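Local atomic coordinates of alternansucrase (Leuconostoc mesenteroides, PDB entry 6HVG), a protein that is a large multidomain enzyme of glycoside hydrolase family 70, with a circularly permuted TIM-barrel catalytic core and flanking repeats of the choline-binding type. Residues 791-795 with 839-843; 762-767 with 800-804; 451-455 with 466-470; 380-385 with 472-478; 705-709 with 721-725. All coordinates share one frame. Residues are numbered along the deposited sequence.

Contact 1: 791-795 with 839-843; sequences KDQEN and KGTIY
Gln793, Glu794 and Ile842 carry most of this contact. Gln793 is the last residue of helix 779-793. Glu794 leaves helical geometry (phi/psi -94/16). Segment 839-843 is irregular and leads towards helix 844-857. Glu794 and Ile842 lie closest along the backbones, CA to CA 7.0 Å. Ile842 points toward the helix end, and its CG2 packs 3.8 Å from Glu794 CD. Gln793 is fully extended (chi1 and chi2 t). Its OE1 reaches 3.9 Å from Thr841 CG2, while its NE2 bonds Asn803. Tyr843 OH lies 3.8 Å from Gln793 O. One water bridges the segments. It donates to Gln793 OE1 and Glu794 OE2, both at 2.8 Å, and accepts from Ile842 N at 2.9 Å. Lys839 NZ stays 4.2 Å from Glu794 OE2, beyond a salt bridge. The contact packs the C-terminal end of helix 779-793 on the loop between helices 826-829 and 844-857, within the family 70 region. With no direct hydrogen bond across, its polar link is the water, beside van der Waals contact.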
# COMPACT_ATOMS: atom_id res chain seq x y z
N LYS A 791 -15.34 15.72 -14.31
CA LYS A 791 -15.89 17.04 -13.94
C LYS A 791 -14.84 17.91 -13.26
O LYS A 791 -14.74 19.10 -13.51
CB LYS A 791 -17.11 16.86 -13.03
CG LYS A 791 -17.70 18.12 -12.41
CD LYS A 791 -18.68 18.82 -13.33
CE LYS A 791 -19.11 20.16 -12.72
NZ LYS A 791 -18.06 21.23 -12.71
N ASP A 792 -14.06 17.29 -12.39
CA ASP A 792 -12.97 17.96 -11.68
C ASP A 792 -11.83 18.34 -12.60
O ASP A 792 -11.28 19.43 -12.50
CB ASP A 792 -12.45 17.02 -10.58
CG ASP A 792 -11.18 17.52 -9.93
OD1 ASP A 792 -10.09 16.93 -10.17
OD2 ASP A 792 -11.29 18.51 -9.17
N GLN A 793 -11.48 17.44 -13.51
CA GLN A 793 -10.40 17.65 -14.48
C GLN A 793 -10.68 18.86 -15.40
O GLN A 793 -9.80 19.67 -15.64
CB GLN A 793 -10.25 16.41 -15.34
CG GLN A 793 -9.18 16.48 -16.43
CD GLN A 793 -9.05 15.17 -17.18
OE1 GLN A 793 -9.11 15.13 -18.40
NE2 GLN A 793 -8.87 14.08 -16.45
N GLU A 794 -11.92 18.96 -15.88
CA GLU A 794 -12.33 19.98 -16.83
C GLU A 794 -12.93 21.21 -16.17
O GLU A 794 -13.55 22.03 -16.85
CB GLU A 794 -13.33 19.39 -17.82
CG GLU A 794 -12.78 18.18 -18.54
CD GLU A 794 -13.62 17.71 -19.71
OE1 GLU A 794 -14.63 18.38 -20.05
OE2 GLU A 794 -13.23 16.66 -20.27
N ASN A 795 -12.73 21.36 -14.87
CA ASN A 795 -13.43 22.38 -14.11
C ASN A 795 -13.03 23.79 -14.58
O ASN A 795 -11.85 24.13 -14.53
CB ASN A 795 -13.14 22.20 -12.61
CG ASN A 795 -14.11 22.98 -11.73
OD1 ASN A 795 -14.31 24.17 -11.95
ND2 ASN A 795 -14.69 22.34 -10.72
N LYS A 839 -13.24 9.73 -26.06
CA LYS A 839 -13.35 11.17 -26.02
C LYS A 839 -12.00 11.77 -25.67
O LYS A 839 -11.40 11.38 -24.70
CB LYS A 839 -14.40 11.59 -25.00
CG LYS A 839 -14.80 13.06 -25.10
CD LYS A 839 -15.65 13.51 -23.93
CE LYS A 839 -15.85 15.02 -23.94
NZ LYS A 839 -16.49 15.49 -22.68
N GLY A 840 -11.54 12.74 -26.46
CA GLY A 840 -10.31 13.46 -26.17
C GLY A 840 -10.46 14.28 -24.91
O GLY A 840 -11.56 14.55 -24.47
N THR A 841 -9.32 14.65 -24.32
CA THR A 841 -9.27 15.51 -23.15
C THR A 841 -9.17 16.94 -23.61
O THR A 841 -8.92 17.22 -24.79
CB THR A 841 -8.01 15.25 -22.29
OG1 THR A 841 -6.83 15.61 -23.03
CG2 THR A 841 -7.90 13.81 -21.86
N ILE A 842 -9.32 17.87 -22.67
CA ILE A 842 -9.20 19.28 -23.01
C ILE A 842 -7.75 19.67 -23.38
O ILE A 842 -7.50 20.64 -24.09
CB ILE A 842 -9.75 20.21 -21.90
CG1 ILE A 842 -8.98 20.07 -20.59
CG2 ILE A 842 -11.23 19.94 -21.67
CD1 ILE A 842 -9.27 21.20 -19.61
N TYR A 843 -6.80 18.88 -22.90
CA TYR A 843 -5.40 19.14 -23.18
C TYR A 843 -4.97 18.69 -24.59
O TYR A 843 -3.96 19.17 -25.10
CB TYR A 843 -4.52 18.47 -22.12
CG TYR A 843 -4.98 18.68 -20.68
CD1 TYR A 843 -5.04 19.95 -20.11
CD2 TYR A 843 -5.33 17.60 -19.88
CE1 TYR A 843 -5.43 20.12 -18.79
CE2 TYR A 843 -5.73 17.77 -18.56
CZ TYR A 843 -5.77 19.04 -18.03
OH TYR A 843 -6.15 19.19 -16.73
O HOH W 1 -10.42 16.77 -20.20

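Contact 2: 762-767 with 800-804; sequences KAMIDH and KKYND
This is a surface contact in the catalytic region, between the C-terminal end of helix 757-766 and the loop that joins helices 779-793 and 807-814. Segment 762-767 is helical to Asp766, and His767 leaves the helix at phi/psi -102/18. Segment 800-804 has no regular structure. Ala763 and Tyr802 are nearest along the backbones, CA to CA 6.4 Å. Tyr802 (chi1 m, -38°) buries the largest area and points toward the helix. Its ring lies flat on Ala763: CB stands 3.5 Å from the ring centroid and 10° off the normal, a CH-pi contact. Ala763 CA is 3.4 Å from Tyr802 CE1. Asp766 (chi1 t) receives two donors on one oxygen. Tyr802 OH donates to Asp766 OD2 at 2.9 Å. Lys801 NZ, on a fully extended side chain, forms a salt bridge with the same Asp766 OD2 at 2.7 Å. His767 ND1 donates to Ala763 O at 3.3 Å, and His767 CE1 meets Tyr802 OH at 3.2 Å. The His767 ring also stacks with Phe788 of helix 779-793. The chemistry pairs an apolar ring face on alanine with a charged rim, so Asp766 holds both loop residues at the helix end.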
# COMPACT_ATOMS: atom_id res chain seq x y z
N LYS A 762 -9.25 8.41 -4.91
CA LYS A 762 -9.59 9.51 -3.98
C LYS A 762 -10.92 10.13 -4.36
O LYS A 762 -11.72 10.47 -3.50
CB LYS A 762 -8.54 10.63 -3.98
CG LYS A 762 -7.12 10.18 -3.68
CD LYS A 762 -6.37 11.09 -2.71
CE LYS A 762 -4.85 10.80 -2.70
NZ LYS A 762 -4.14 11.12 -3.99
N ALA A 763 -11.17 10.24 -5.66
CA ALA A 763 -12.43 10.77 -6.18
C ALA A 763 -13.60 9.87 -5.79
O ALA A 763 -14.64 10.35 -5.36
CB ALA A 763 -12.37 10.93 -7.68
N MET A 764 -13.41 8.55 -5.90
CA MET A 764 -14.45 7.57 -5.53
C MET A 764 -14.73 7.61 -4.02
O MET A 764 -15.88 7.54 -3.60
CB MET A 764 -14.03 6.17 -5.95
CG MET A 764 -13.89 6.04 -7.45
SD MET A 764 -13.23 4.48 -8.06
CE MET A 764 -14.61 3.36 -7.73
N ILE A 765 -13.67 7.78 -3.24
CA ILE A 765 -13.75 7.87 -1.78
C ILE A 765 -14.50 9.13 -1.36
O ILE A 765 -15.40 9.08 -0.52
CB ILE A 765 -12.33 7.87 -1.13
CG1 ILE A 765 -11.61 6.55 -1.44
CG2 ILE A 765 -12.43 8.05 0.37
CD1 ILE A 765 -10.16 6.46 -1.01
N ASP A 766 -14.14 10.25 -1.97
CA ASP A 766 -14.76 11.53 -1.66
C ASP A 766 -16.26 11.57 -1.94
O ASP A 766 -16.96 12.33 -1.31
CB ASP A 766 -14.08 12.64 -2.47
CG ASP A 766 -14.10 13.98 -1.76
OD1 ASP A 766 -13.69 14.07 -0.58
OD2 ASP A 766 -14.50 14.97 -2.41
N HIS A 767 -16.73 10.78 -2.90
CA HIS A 767 -18.16 10.72 -3.24
C HIS A 767 -18.86 9.48 -2.66
O HIS A 767 -19.96 9.11 -3.08
CB HIS A 767 -18.33 10.81 -4.77
CG HIS A 767 -18.11 12.18 -5.33
ND1 HIS A 767 -16.86 12.76 -5.44
CD2 HIS A 767 -18.98 13.10 -5.82
CE1 HIS A 767 -16.97 13.97 -5.95
NE2 HIS A 767 -18.25 14.20 -6.19
N LYS A 800 -8.39 22.05 -9.04
CA LYS A 800 -8.44 20.61 -9.22
C LYS A 800 -8.23 19.92 -7.89
O LYS A 800 -7.24 20.17 -7.19
CB LYS A 800 -7.38 20.16 -10.23
CG LYS A 800 -7.73 20.50 -11.67
CD LYS A 800 -6.50 20.60 -12.58
CE LYS A 800 -6.74 21.46 -13.83
NZ LYS A 800 -8.13 21.36 -14.38
N LYS A 801 -9.18 19.07 -7.54
CA LYS A 801 -9.12 18.36 -6.27
C LYS A 801 -8.34 17.05 -6.41
O LYS A 801 -7.52 16.73 -5.56
CB LYS A 801 -10.52 18.14 -5.71
CG LYS A 801 -10.52 17.92 -4.20
CD LYS A 801 -11.86 17.66 -3.54
CE LYS A 801 -11.63 17.34 -2.07
NZ LYS A 801 -12.84 16.84 -1.36
N TYR A 802 -8.60 16.30 -7.48
CA TYR A 802 -7.94 15.02 -7.69
C TYR A 802 -6.93 15.13 -8.81
O TYR A 802 -5.83 14.56 -8.72
CB TYR A 802 -8.96 13.95 -8.03
CG TYR A 802 -10.26 14.06 -7.26
CD1 TYR A 802 -10.30 13.82 -5.89
CD2 TYR A 802 -11.45 14.40 -7.90
CE1 TYR A 802 -11.50 13.92 -5.18
CE2 TYR A 802 -12.64 14.50 -7.21
CZ TYR A 802 -12.67 14.27 -5.86
OH TYR A 802 -13.89 14.38 -5.20
N ASN A 803 -7.26 15.89 -9.85
CA ASN A 803 -6.44 16.00 -11.06
C ASN A 803 -5.22 16.92 -10.91
O ASN A 803 -5.12 17.72 -9.96
CB ASN A 803 -7.27 16.49 -12.22
CG ASN A 803 -8.22 15.46 -12.74
OD1 ASN A 803 -8.00 14.92 -13.82
ND2 ASN A 803 -9.26 15.14 -11.96
N ASP A 804 -4.31 16.80 -11.87
CA ASP A 804 -3.08 17.57 -11.91
C ASP A 804 -3.24 18.91 -12.61
O ASP A 804 -3.94 19.04 -13.63
CB ASP A 804 -2.00 16.80 -12.66
CG ASP A 804 -1.29 15.79 -11.80
OD1 ASP A 804 -1.72 15.56 -10.66
OD2 ASP A 804 -0.27 15.23 -12.25

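Contact 3: 451-455 with 466-470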
# COMPACT_ATOMS: atom_id res chain seq x y z
N ALA A 451 -15.02 -26.96 22.28
CA ALA A 451 -16.14 -26.27 22.91
C ALA A 451 -16.78 -25.27 21.95
O ALA A 451 -18.00 -25.08 21.95
CB ALA A 451 -15.71 -25.57 24.18
N ASN A 452 -15.94 -24.62 21.14
CA ASN A 452 -16.45 -23.65 20.17
C ASN A 452 -17.23 -24.33 19.05
O ASN A 452 -18.30 -23.85 18.66
CB ASN A 452 -15.32 -22.80 19.59
CG ASN A 452 -14.76 -21.80 20.58
OD1 ASN A 452 -15.38 -21.48 21.58
ND2 ASN A 452 -13.58 -21.29 20.30
N TYR A 453 -16.72 -25.45 18.55
CA TYR A 453 -17.42 -26.25 17.56
C TYR A 453 -18.79 -26.64 18.08
O TYR A 453 -19.77 -26.47 17.38
CB TYR A 453 -16.62 -27.51 17.22
CG TYR A 453 -17.42 -28.59 16.52
CD1 TYR A 453 -17.58 -28.59 15.14
CD2 TYR A 453 -18.00 -29.62 17.23
CE1 TYR A 453 -18.30 -29.60 14.50
CE2 TYR A 453 -18.72 -30.63 16.60
CZ TYR A 453 -18.86 -30.62 15.24
OH TYR A 453 -19.59 -31.63 14.65
N LEU A 454 -18.86 -27.16 19.30
CA LEU A 454 -20.11 -27.60 19.90
C LEU A 454 -21.11 -26.48 20.03
O LEU A 454 -22.27 -26.64 19.64
CB LEU A 454 -19.89 -28.22 21.29
CG LEU A 454 -19.10 -29.52 21.28
CD1 LEU A 454 -18.74 -29.88 22.70
CD2 LEU A 454 -19.86 -30.67 20.63
N ASN A 455 -20.66 -25.33 20.54
CA ASN A 455 -21.53 -24.17 20.65
C ASN A 455 -22.02 -23.66 19.28
O ASN A 455 -23.17 -23.28 19.13
CB ASN A 455 -20.83 -23.03 21.38
CG ASN A 455 -20.57 -23.35 22.82
OD1 ASN A 455 -21.08 -24.33 23.36
ND2 ASN A 455 -19.79 -22.52 23.47
N THR A 466 -25.61 -24.83 23.75
CA THR A 466 -24.73 -25.05 24.87
C THR A 466 -23.72 -23.93 25.00
O THR A 466 -23.19 -23.42 24.02
CB THR A 466 -23.99 -26.42 24.74
OG1 THR A 466 -23.35 -26.53 23.45
CG2 THR A 466 -24.97 -27.58 24.92
N THR A 467 -23.47 -23.54 26.24
CA THR A 467 -22.36 -22.67 26.59
C THR A 467 -21.24 -23.54 27.11
O THR A 467 -21.20 -23.88 28.28
CB THR A 467 -22.77 -21.69 27.71
OG1 THR A 467 -24.15 -21.35 27.58
CG2 THR A 467 -21.88 -20.44 27.67
N TYR A 468 -20.35 -23.93 26.23
CA TYR A 468 -19.20 -24.68 26.67
C TYR A 468 -17.91 -23.88 26.61
O TYR A 468 -17.69 -23.13 25.68
CB TYR A 468 -19.09 -25.96 25.84
CG TYR A 468 -20.12 -27.02 26.16
CD1 TYR A 468 -20.48 -27.30 27.49
CD2 TYR A 468 -20.68 -27.80 25.15
CE1 TYR A 468 -21.40 -28.31 27.77
CE2 TYR A 468 -21.61 -28.78 25.42
CZ TYR A 468 -21.97 -29.04 26.72
OH TYR A 468 -22.88 -30.05 26.99
N THR A 469 -17.08 -24.04 27.63
CA THR A 469 -15.79 -23.38 27.71
C THR A 469 -14.75 -24.48 27.67
O THR A 469 -15.06 -25.67 27.77
CB THR A 469 -15.69 -22.56 29.01
OG1 THR A 469 -16.88 -21.81 29.11
CG2 THR A 469 -14.55 -21.56 28.99
N ALA A 470 -13.53 -24.08 27.42
CA ALA A 470 -12.39 -24.97 27.49
C ALA A 470 -12.32 -25.65 28.86
O ALA A 470 -11.79 -26.74 28.98
CB ALA A 470 -11.12 -24.20 27.18
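Thr466 begins the segment in an extended conformation beside Asn455 of helix 447-462, with their CA atoms 5.4 Å apart. Its OG1 is 3.2 Å from Asn455 OD1, but this bond is not settled; Ser458 OG is a weak alternative partner. Asn455 OD1 is modelled too close to Thr466 O, so its exact place is less sure. Thr467 turns away from the helix. Tyr468 comes next and carries the largest area of its segment. Its N donates to Asn455 OD1 at 3.0 Å, and its O accepts from Asn455 ND2 at 3.1 Å. One asparagine carboxamide thus takes both the amide and the carbonyl of a single residue. The two segments belong to a helix-loop-helix unit: the chain leaves helix 447-462, runs back along it as 466-470, and enters helix 474-495. The Tyr468 CA-to-CB bond points toward the helix. Its CB lies 3.8 Å from Ala451 CB, and its CD2 lies 3.8 Å from Leu454 CD1. Ala451 CB also touches Tyr468 O at 3.5 Å. Thr469 points away, yet its O is 3.6 Å from Ala451 CB. Ala470 is last; its N stands 4.2 Å from Ala451 CB, and its O accepts from Lys447 NZ.

Contact 4: 380-385 with 472-478; sequences QGLVSQ and TSQKTLN
Gln380 reaches over the start of helix 474-495 and covers Ser473 and Gln474. Its chi angles are t then p, and it points toward the helix. Gln380 OE1 accepts from Gln474 N at 2.9 Å and also bonds Lys447. Gln380 NE2 donates to Gly381 O at 3.2 Å. It also reaches a water at 3.3 Å, to which Lys475 N donates weakly at 3.3 Å. Ser473 holds the N-cap position, so the bonded amide belongs to the first turn. The closest CA pairs are Gln380 with Ser473 (6.5 Å) and Gln385 with Lys475 (7.5 Å). Residues 383-384 form a short strand antiparallel to strand 1291-1292. Two chain parts some 900 residues apart thus meet at this helix, as in the discontinuous domains of family 70 enzymes. Val383 points toward the helix, with CG2 4.2 Å from Gln474 CB. Gln474 (chi1 t, chi2 p) sends NE2 to Gln450, with a weak 3.4 Å bond to Asn478 OD1. Farther along, Gln385 is extended at chi2 (t). Asn478 ND2, one turn on from Gln474, donates to Gln385 OE1 at 2.8 Å. Gln385 NE2 turns to Ile1306 O.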
# COMPACT_ATOMS: atom_id res chain seq x y z
N GLN A 380 -8.37 -30.69 34.43
CA GLN A 380 -8.60 -31.87 33.58
C GLN A 380 -7.62 -33.01 33.92
O GLN A 380 -6.45 -32.93 33.60
CB GLN A 380 -8.48 -31.47 32.09
CG GLN A 380 -8.73 -32.59 31.07
CD GLN A 380 -10.13 -33.17 31.14
OE1 GLN A 380 -11.13 -32.44 31.03
NE2 GLN A 380 -10.23 -34.50 31.32
N GLY A 381 -8.10 -34.05 34.59
CA GLY A 381 -7.27 -35.20 34.99
C GLY A 381 -7.11 -36.13 33.81
O GLY A 381 -7.81 -35.97 32.79
N LEU A 382 -6.21 -37.10 33.91
CA LEU A 382 -6.00 -38.00 32.78
C LEU A 382 -7.28 -38.83 32.58
O LEU A 382 -7.76 -39.44 33.53
CB LEU A 382 -4.78 -38.89 32.98
CG LEU A 382 -4.29 -39.64 31.74
CD1 LEU A 382 -3.87 -38.67 30.63
CD2 LEU A 382 -3.09 -40.51 32.12
N VAL A 383 -7.83 -38.81 31.38
CA VAL A 383 -9.00 -39.60 31.07
C VAL A 383 -8.84 -40.32 29.75
O VAL A 383 -8.19 -39.83 28.85
CB VAL A 383 -10.32 -38.80 31.04
CG1 VAL A 383 -10.64 -38.25 32.42
CG2 VAL A 383 -10.31 -37.73 29.99
N SER A 384 -9.45 -41.48 29.66
CA SER A 384 -9.48 -42.25 28.43
C SER A 384 -10.68 -41.82 27.60
O SER A 384 -11.77 -41.60 28.13
CB SER A 384 -9.61 -43.72 28.78
OG SER A 384 -9.38 -44.53 27.64
N GLN A 385 -10.48 -41.69 26.31
CA GLN A 385 -11.54 -41.21 25.45
C GLN A 385 -12.26 -42.31 24.72
O GLN A 385 -13.40 -42.09 24.26
CB GLN A 385 -10.95 -40.19 24.47
CG GLN A 385 -10.52 -38.89 25.15
CD GLN A 385 -10.22 -37.78 24.18
OE1 GLN A 385 -11.04 -36.90 23.97
NE2 GLN A 385 -9.04 -37.84 23.58
N THR A 472 -14.81 -26.90 30.55
CA THR A 472 -15.75 -28.01 30.58
C THR A 472 -14.96 -29.30 30.47
O THR A 472 -13.93 -29.34 29.78
CB THR A 472 -16.74 -27.92 29.41
OG1 THR A 472 -17.43 -26.67 29.46
CG2 THR A 472 -17.76 -29.07 29.44
N SER A 473 -15.43 -30.35 31.15
CA SER A 473 -14.68 -31.59 31.23
C SER A 473 -14.64 -32.22 29.86
O SER A 473 -15.53 -32.03 29.05
CB SER A 473 -15.29 -32.56 32.24
OG SER A 473 -16.32 -33.36 31.67
N GLN A 474 -13.59 -32.99 29.62
CA GLN A 474 -13.42 -33.63 28.34
C GLN A 474 -14.54 -34.62 28.08
O GLN A 474 -15.00 -34.75 26.95
CB GLN A 474 -12.06 -34.32 28.30
CG GLN A 474 -11.66 -34.80 26.92
CD GLN A 474 -11.45 -33.67 25.96
OE1 GLN A 474 -10.56 -32.87 26.15
NE2 GLN A 474 -12.30 -33.58 24.92
N LYS A 475 -14.95 -35.36 29.11
CA LYS A 475 -16.01 -36.36 28.98
C LYS A 475 -17.30 -35.69 28.50
O LYS A 475 -17.93 -36.16 27.57
CB LYS A 475 -16.22 -37.04 30.32
CG LYS A 475 -17.41 -38.00 30.41
CD LYS A 475 -17.03 -39.43 30.07
CE LYS A 475 -18.18 -40.40 30.31
NZ LYS A 475 -19.28 -40.16 29.34
N THR A 476 -17.67 -34.58 29.14
CA THR A 476 -18.86 -33.84 28.79
C THR A 476 -18.81 -33.35 27.34
O THR A 476 -19.80 -33.44 26.63
CB THR A 476 -19.07 -32.62 29.71
OG1 THR A 476 -19.20 -33.07 31.07
CG2 THR A 476 -20.33 -31.84 29.31
N LEU A 477 -17.66 -32.84 26.91
CA LEU A 477 -17.52 -32.32 25.55
C LEU A 477 -17.67 -33.42 24.51
O LEU A 477 -18.35 -33.24 23.51
CB LEU A 477 -16.18 -31.62 25.37
CG LEU A 477 -15.93 -30.36 26.21
CD1 LEU A 477 -14.46 -30.00 26.13
CD2 LEU A 477 -16.77 -29.19 25.74
N ASN A 478 -17.05 -34.56 24.77
CA ASN A 478 -17.15 -35.71 23.87
C ASN A 478 -18.58 -36.28 23.79
O ASN A 478 -19.03 -36.66 22.72
CB ASN A 478 -16.16 -36.80 24.28
CG ASN A 478 -14.71 -36.41 24.00
OD1 ASN A 478 -14.45 -35.59 23.14
ND2 ASN A 478 -13.78 -37.00 24.72
O HOH W 2 -13.28 -35.42 31.99

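Contact 5: 705-709 with 721-725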
# COMPACT_ATOMS: atom_id res chain seq x y z
N LEU A 705 16.47 24.22 -12.91
CA LEU A 705 17.82 24.50 -13.41
C LEU A 705 18.89 23.63 -12.76
O LEU A 705 19.84 23.23 -13.45
CB LEU A 705 18.16 25.98 -13.21
CG LEU A 705 17.24 27.02 -13.88
CD1 LEU A 705 17.73 28.43 -13.64
CD2 LEU A 705 17.12 26.78 -15.37
N ASP A 706 18.77 23.37 -11.45
CA ASP A 706 19.77 22.64 -10.66
C ASP A 706 21.11 23.36 -10.82
O ASP A 706 22.06 22.81 -11.37
CB ASP A 706 19.81 21.17 -11.11
CG ASP A 706 20.81 20.33 -10.31
OD1 ASP A 706 21.01 20.59 -9.11
OD2 ASP A 706 21.40 19.38 -10.89
N THR A 707 21.16 24.61 -10.38
CA THR A 707 22.36 25.44 -10.55
C THR A 707 23.57 24.88 -9.82
O THR A 707 24.71 25.10 -10.22
CB THR A 707 22.12 26.90 -10.14
OG1 THR A 707 21.61 26.94 -8.80
CG2 THR A 707 21.10 27.55 -11.06
N GLY A 708 23.31 24.15 -8.74
CA GLY A 708 24.35 23.42 -8.03
C GLY A 708 25.22 22.57 -8.94
O GLY A 708 26.32 22.19 -8.56
N TYR A 709 24.70 22.23 -10.11
CA TYR A 709 25.46 21.50 -11.10
C TYR A 709 26.79 22.19 -11.32
O TYR A 709 27.82 21.53 -11.34
CB TYR A 709 24.66 21.43 -12.41
CG TYR A 709 25.41 20.77 -13.55
CD1 TYR A 709 25.55 19.39 -13.60
CD2 TYR A 709 25.98 21.52 -14.58
CE1 TYR A 709 26.23 18.78 -14.64
CE2 TYR A 709 26.68 20.91 -15.61
CZ TYR A 709 26.80 19.54 -15.63
OH TYR A 709 27.50 18.93 -16.65
N ASP A 721 30.79 21.03 -11.27
CA ASP A 721 31.17 20.53 -9.96
C ASP A 721 31.42 19.02 -10.01
O ASP A 721 30.50 18.21 -10.02
CB ASP A 721 30.08 20.87 -8.94
CG ASP A 721 30.52 20.70 -7.49
OD1 ASP A 721 31.59 20.10 -7.21
OD2 ASP A 721 29.77 21.17 -6.61
N LYS A 722 32.70 18.67 -10.02
CA LYS A 722 33.13 17.29 -10.15
C LYS A 722 32.74 16.45 -8.92
O LYS A 722 32.60 15.24 -9.05
CB LYS A 722 34.66 17.26 -10.35
CG LYS A 722 35.19 16.21 -11.31
CD LYS A 722 36.71 16.37 -11.47
CE LYS A 722 37.40 15.15 -12.09
NZ LYS A 722 38.85 15.04 -11.74
N ASN A 723 32.55 17.06 -7.75
CA ASN A 723 32.32 16.28 -6.53
C ASN A 723 31.15 16.74 -5.64
O ASN A 723 31.34 17.34 -4.59
CB ASN A 723 33.62 16.18 -5.71
CG ASN A 723 34.34 17.51 -5.58
OD1 ASN A 723 35.53 17.61 -5.92
ND2 ASN A 723 33.64 18.54 -5.12
N ARG A 724 29.94 16.39 -6.07
CA ARG A 724 28.73 16.69 -5.31
C ARG A 724 28.23 15.39 -4.70
O ARG A 724 28.58 14.32 -5.21
CB ARG A 724 27.62 17.25 -6.22
CG ARG A 724 27.99 18.45 -7.07
CD ARG A 724 26.88 18.73 -8.08
NE ARG A 724 25.64 19.17 -7.44
CZ ARG A 724 24.42 19.07 -7.98
NH1 ARG A 724 24.22 18.50 -9.16
NH2 ARG A 724 23.38 19.52 -7.30
N PRO A 725 27.39 15.47 -3.65
CA PRO A 725 26.77 14.28 -3.02
C PRO A 725 25.67 13.52 -3.84
O PRO A 725 24.57 13.29 -3.33
CB PRO A 725 26.23 14.83 -1.68
CG PRO A 725 26.31 16.33 -1.75
CD PRO A 725 27.39 16.64 -2.75
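A surface loop between helix 681-692 and strand 735-736 folds back on itself here, bringing a short 3-10 turn against an Asx turn. Residues 707-709 form the 3-10 segment. Asp706 precedes it with positive backbone angles (56/62), and its O accepts from Tyr709 N at 3.0 Å. The closest CA pair is Tyr709 and Asp721, 5.9 Å apart. One backbone hydrogen bond joins the segments, from Asp721 N to Tyr709 O at 3.0 Å. Arg724 makes the second tie and has the largest covered area. It points toward 705-709 and forms a salt bridge with Asp706. Arg724 NH2 donates to Asp706 OD1 at 3.2 Å, and Arg724 NH1 makes a weak bond to Asp706 OD2 at 3.4 Å. Asp706 OD2 is also held by Thr729 N. The guanidinium lays one face over Gly708 O and Tyr709 CA; Arg724 NH1 is 3.8 Å from Tyr709 CA. Gly708 fits this crowding well, because a CB there would stand about 3.0 Å from Arg724 NH2. The Tyr709 CA-to-CB bond points away from the other segment. Within 721-725, Asp721 OD1 accepts from Asn723 N at 3.2 Å. That side-chain bond to the amide two residues on is the mark of an Asx turn, which here shapes residues 721-723 of the irregular loop.

In the fold
From the N terminus, contact 4 opens first, at 380-385, and closes at 472-478, tying strand 383-384 to the start of helix 474-495. Contact 3 opens and closes within that span, so the two are nested. They touch through Leu454 and Tyr468 against residues of 472-478, and helices 447-462 and 474-495 follow each other. Contact 5 comes next and closes a short loop at 705-725. Contact 2 then opens at 762-767, contact 1 opens at 791-795, contact 2 closes at 800-804 and contact 1 at 839-843. These two cross, and Asp792 joins them through Lys801 and Asn803. Contacts 1 and 4 lie on opposite sides of the chain's centre, their own centres about 72 Å apart.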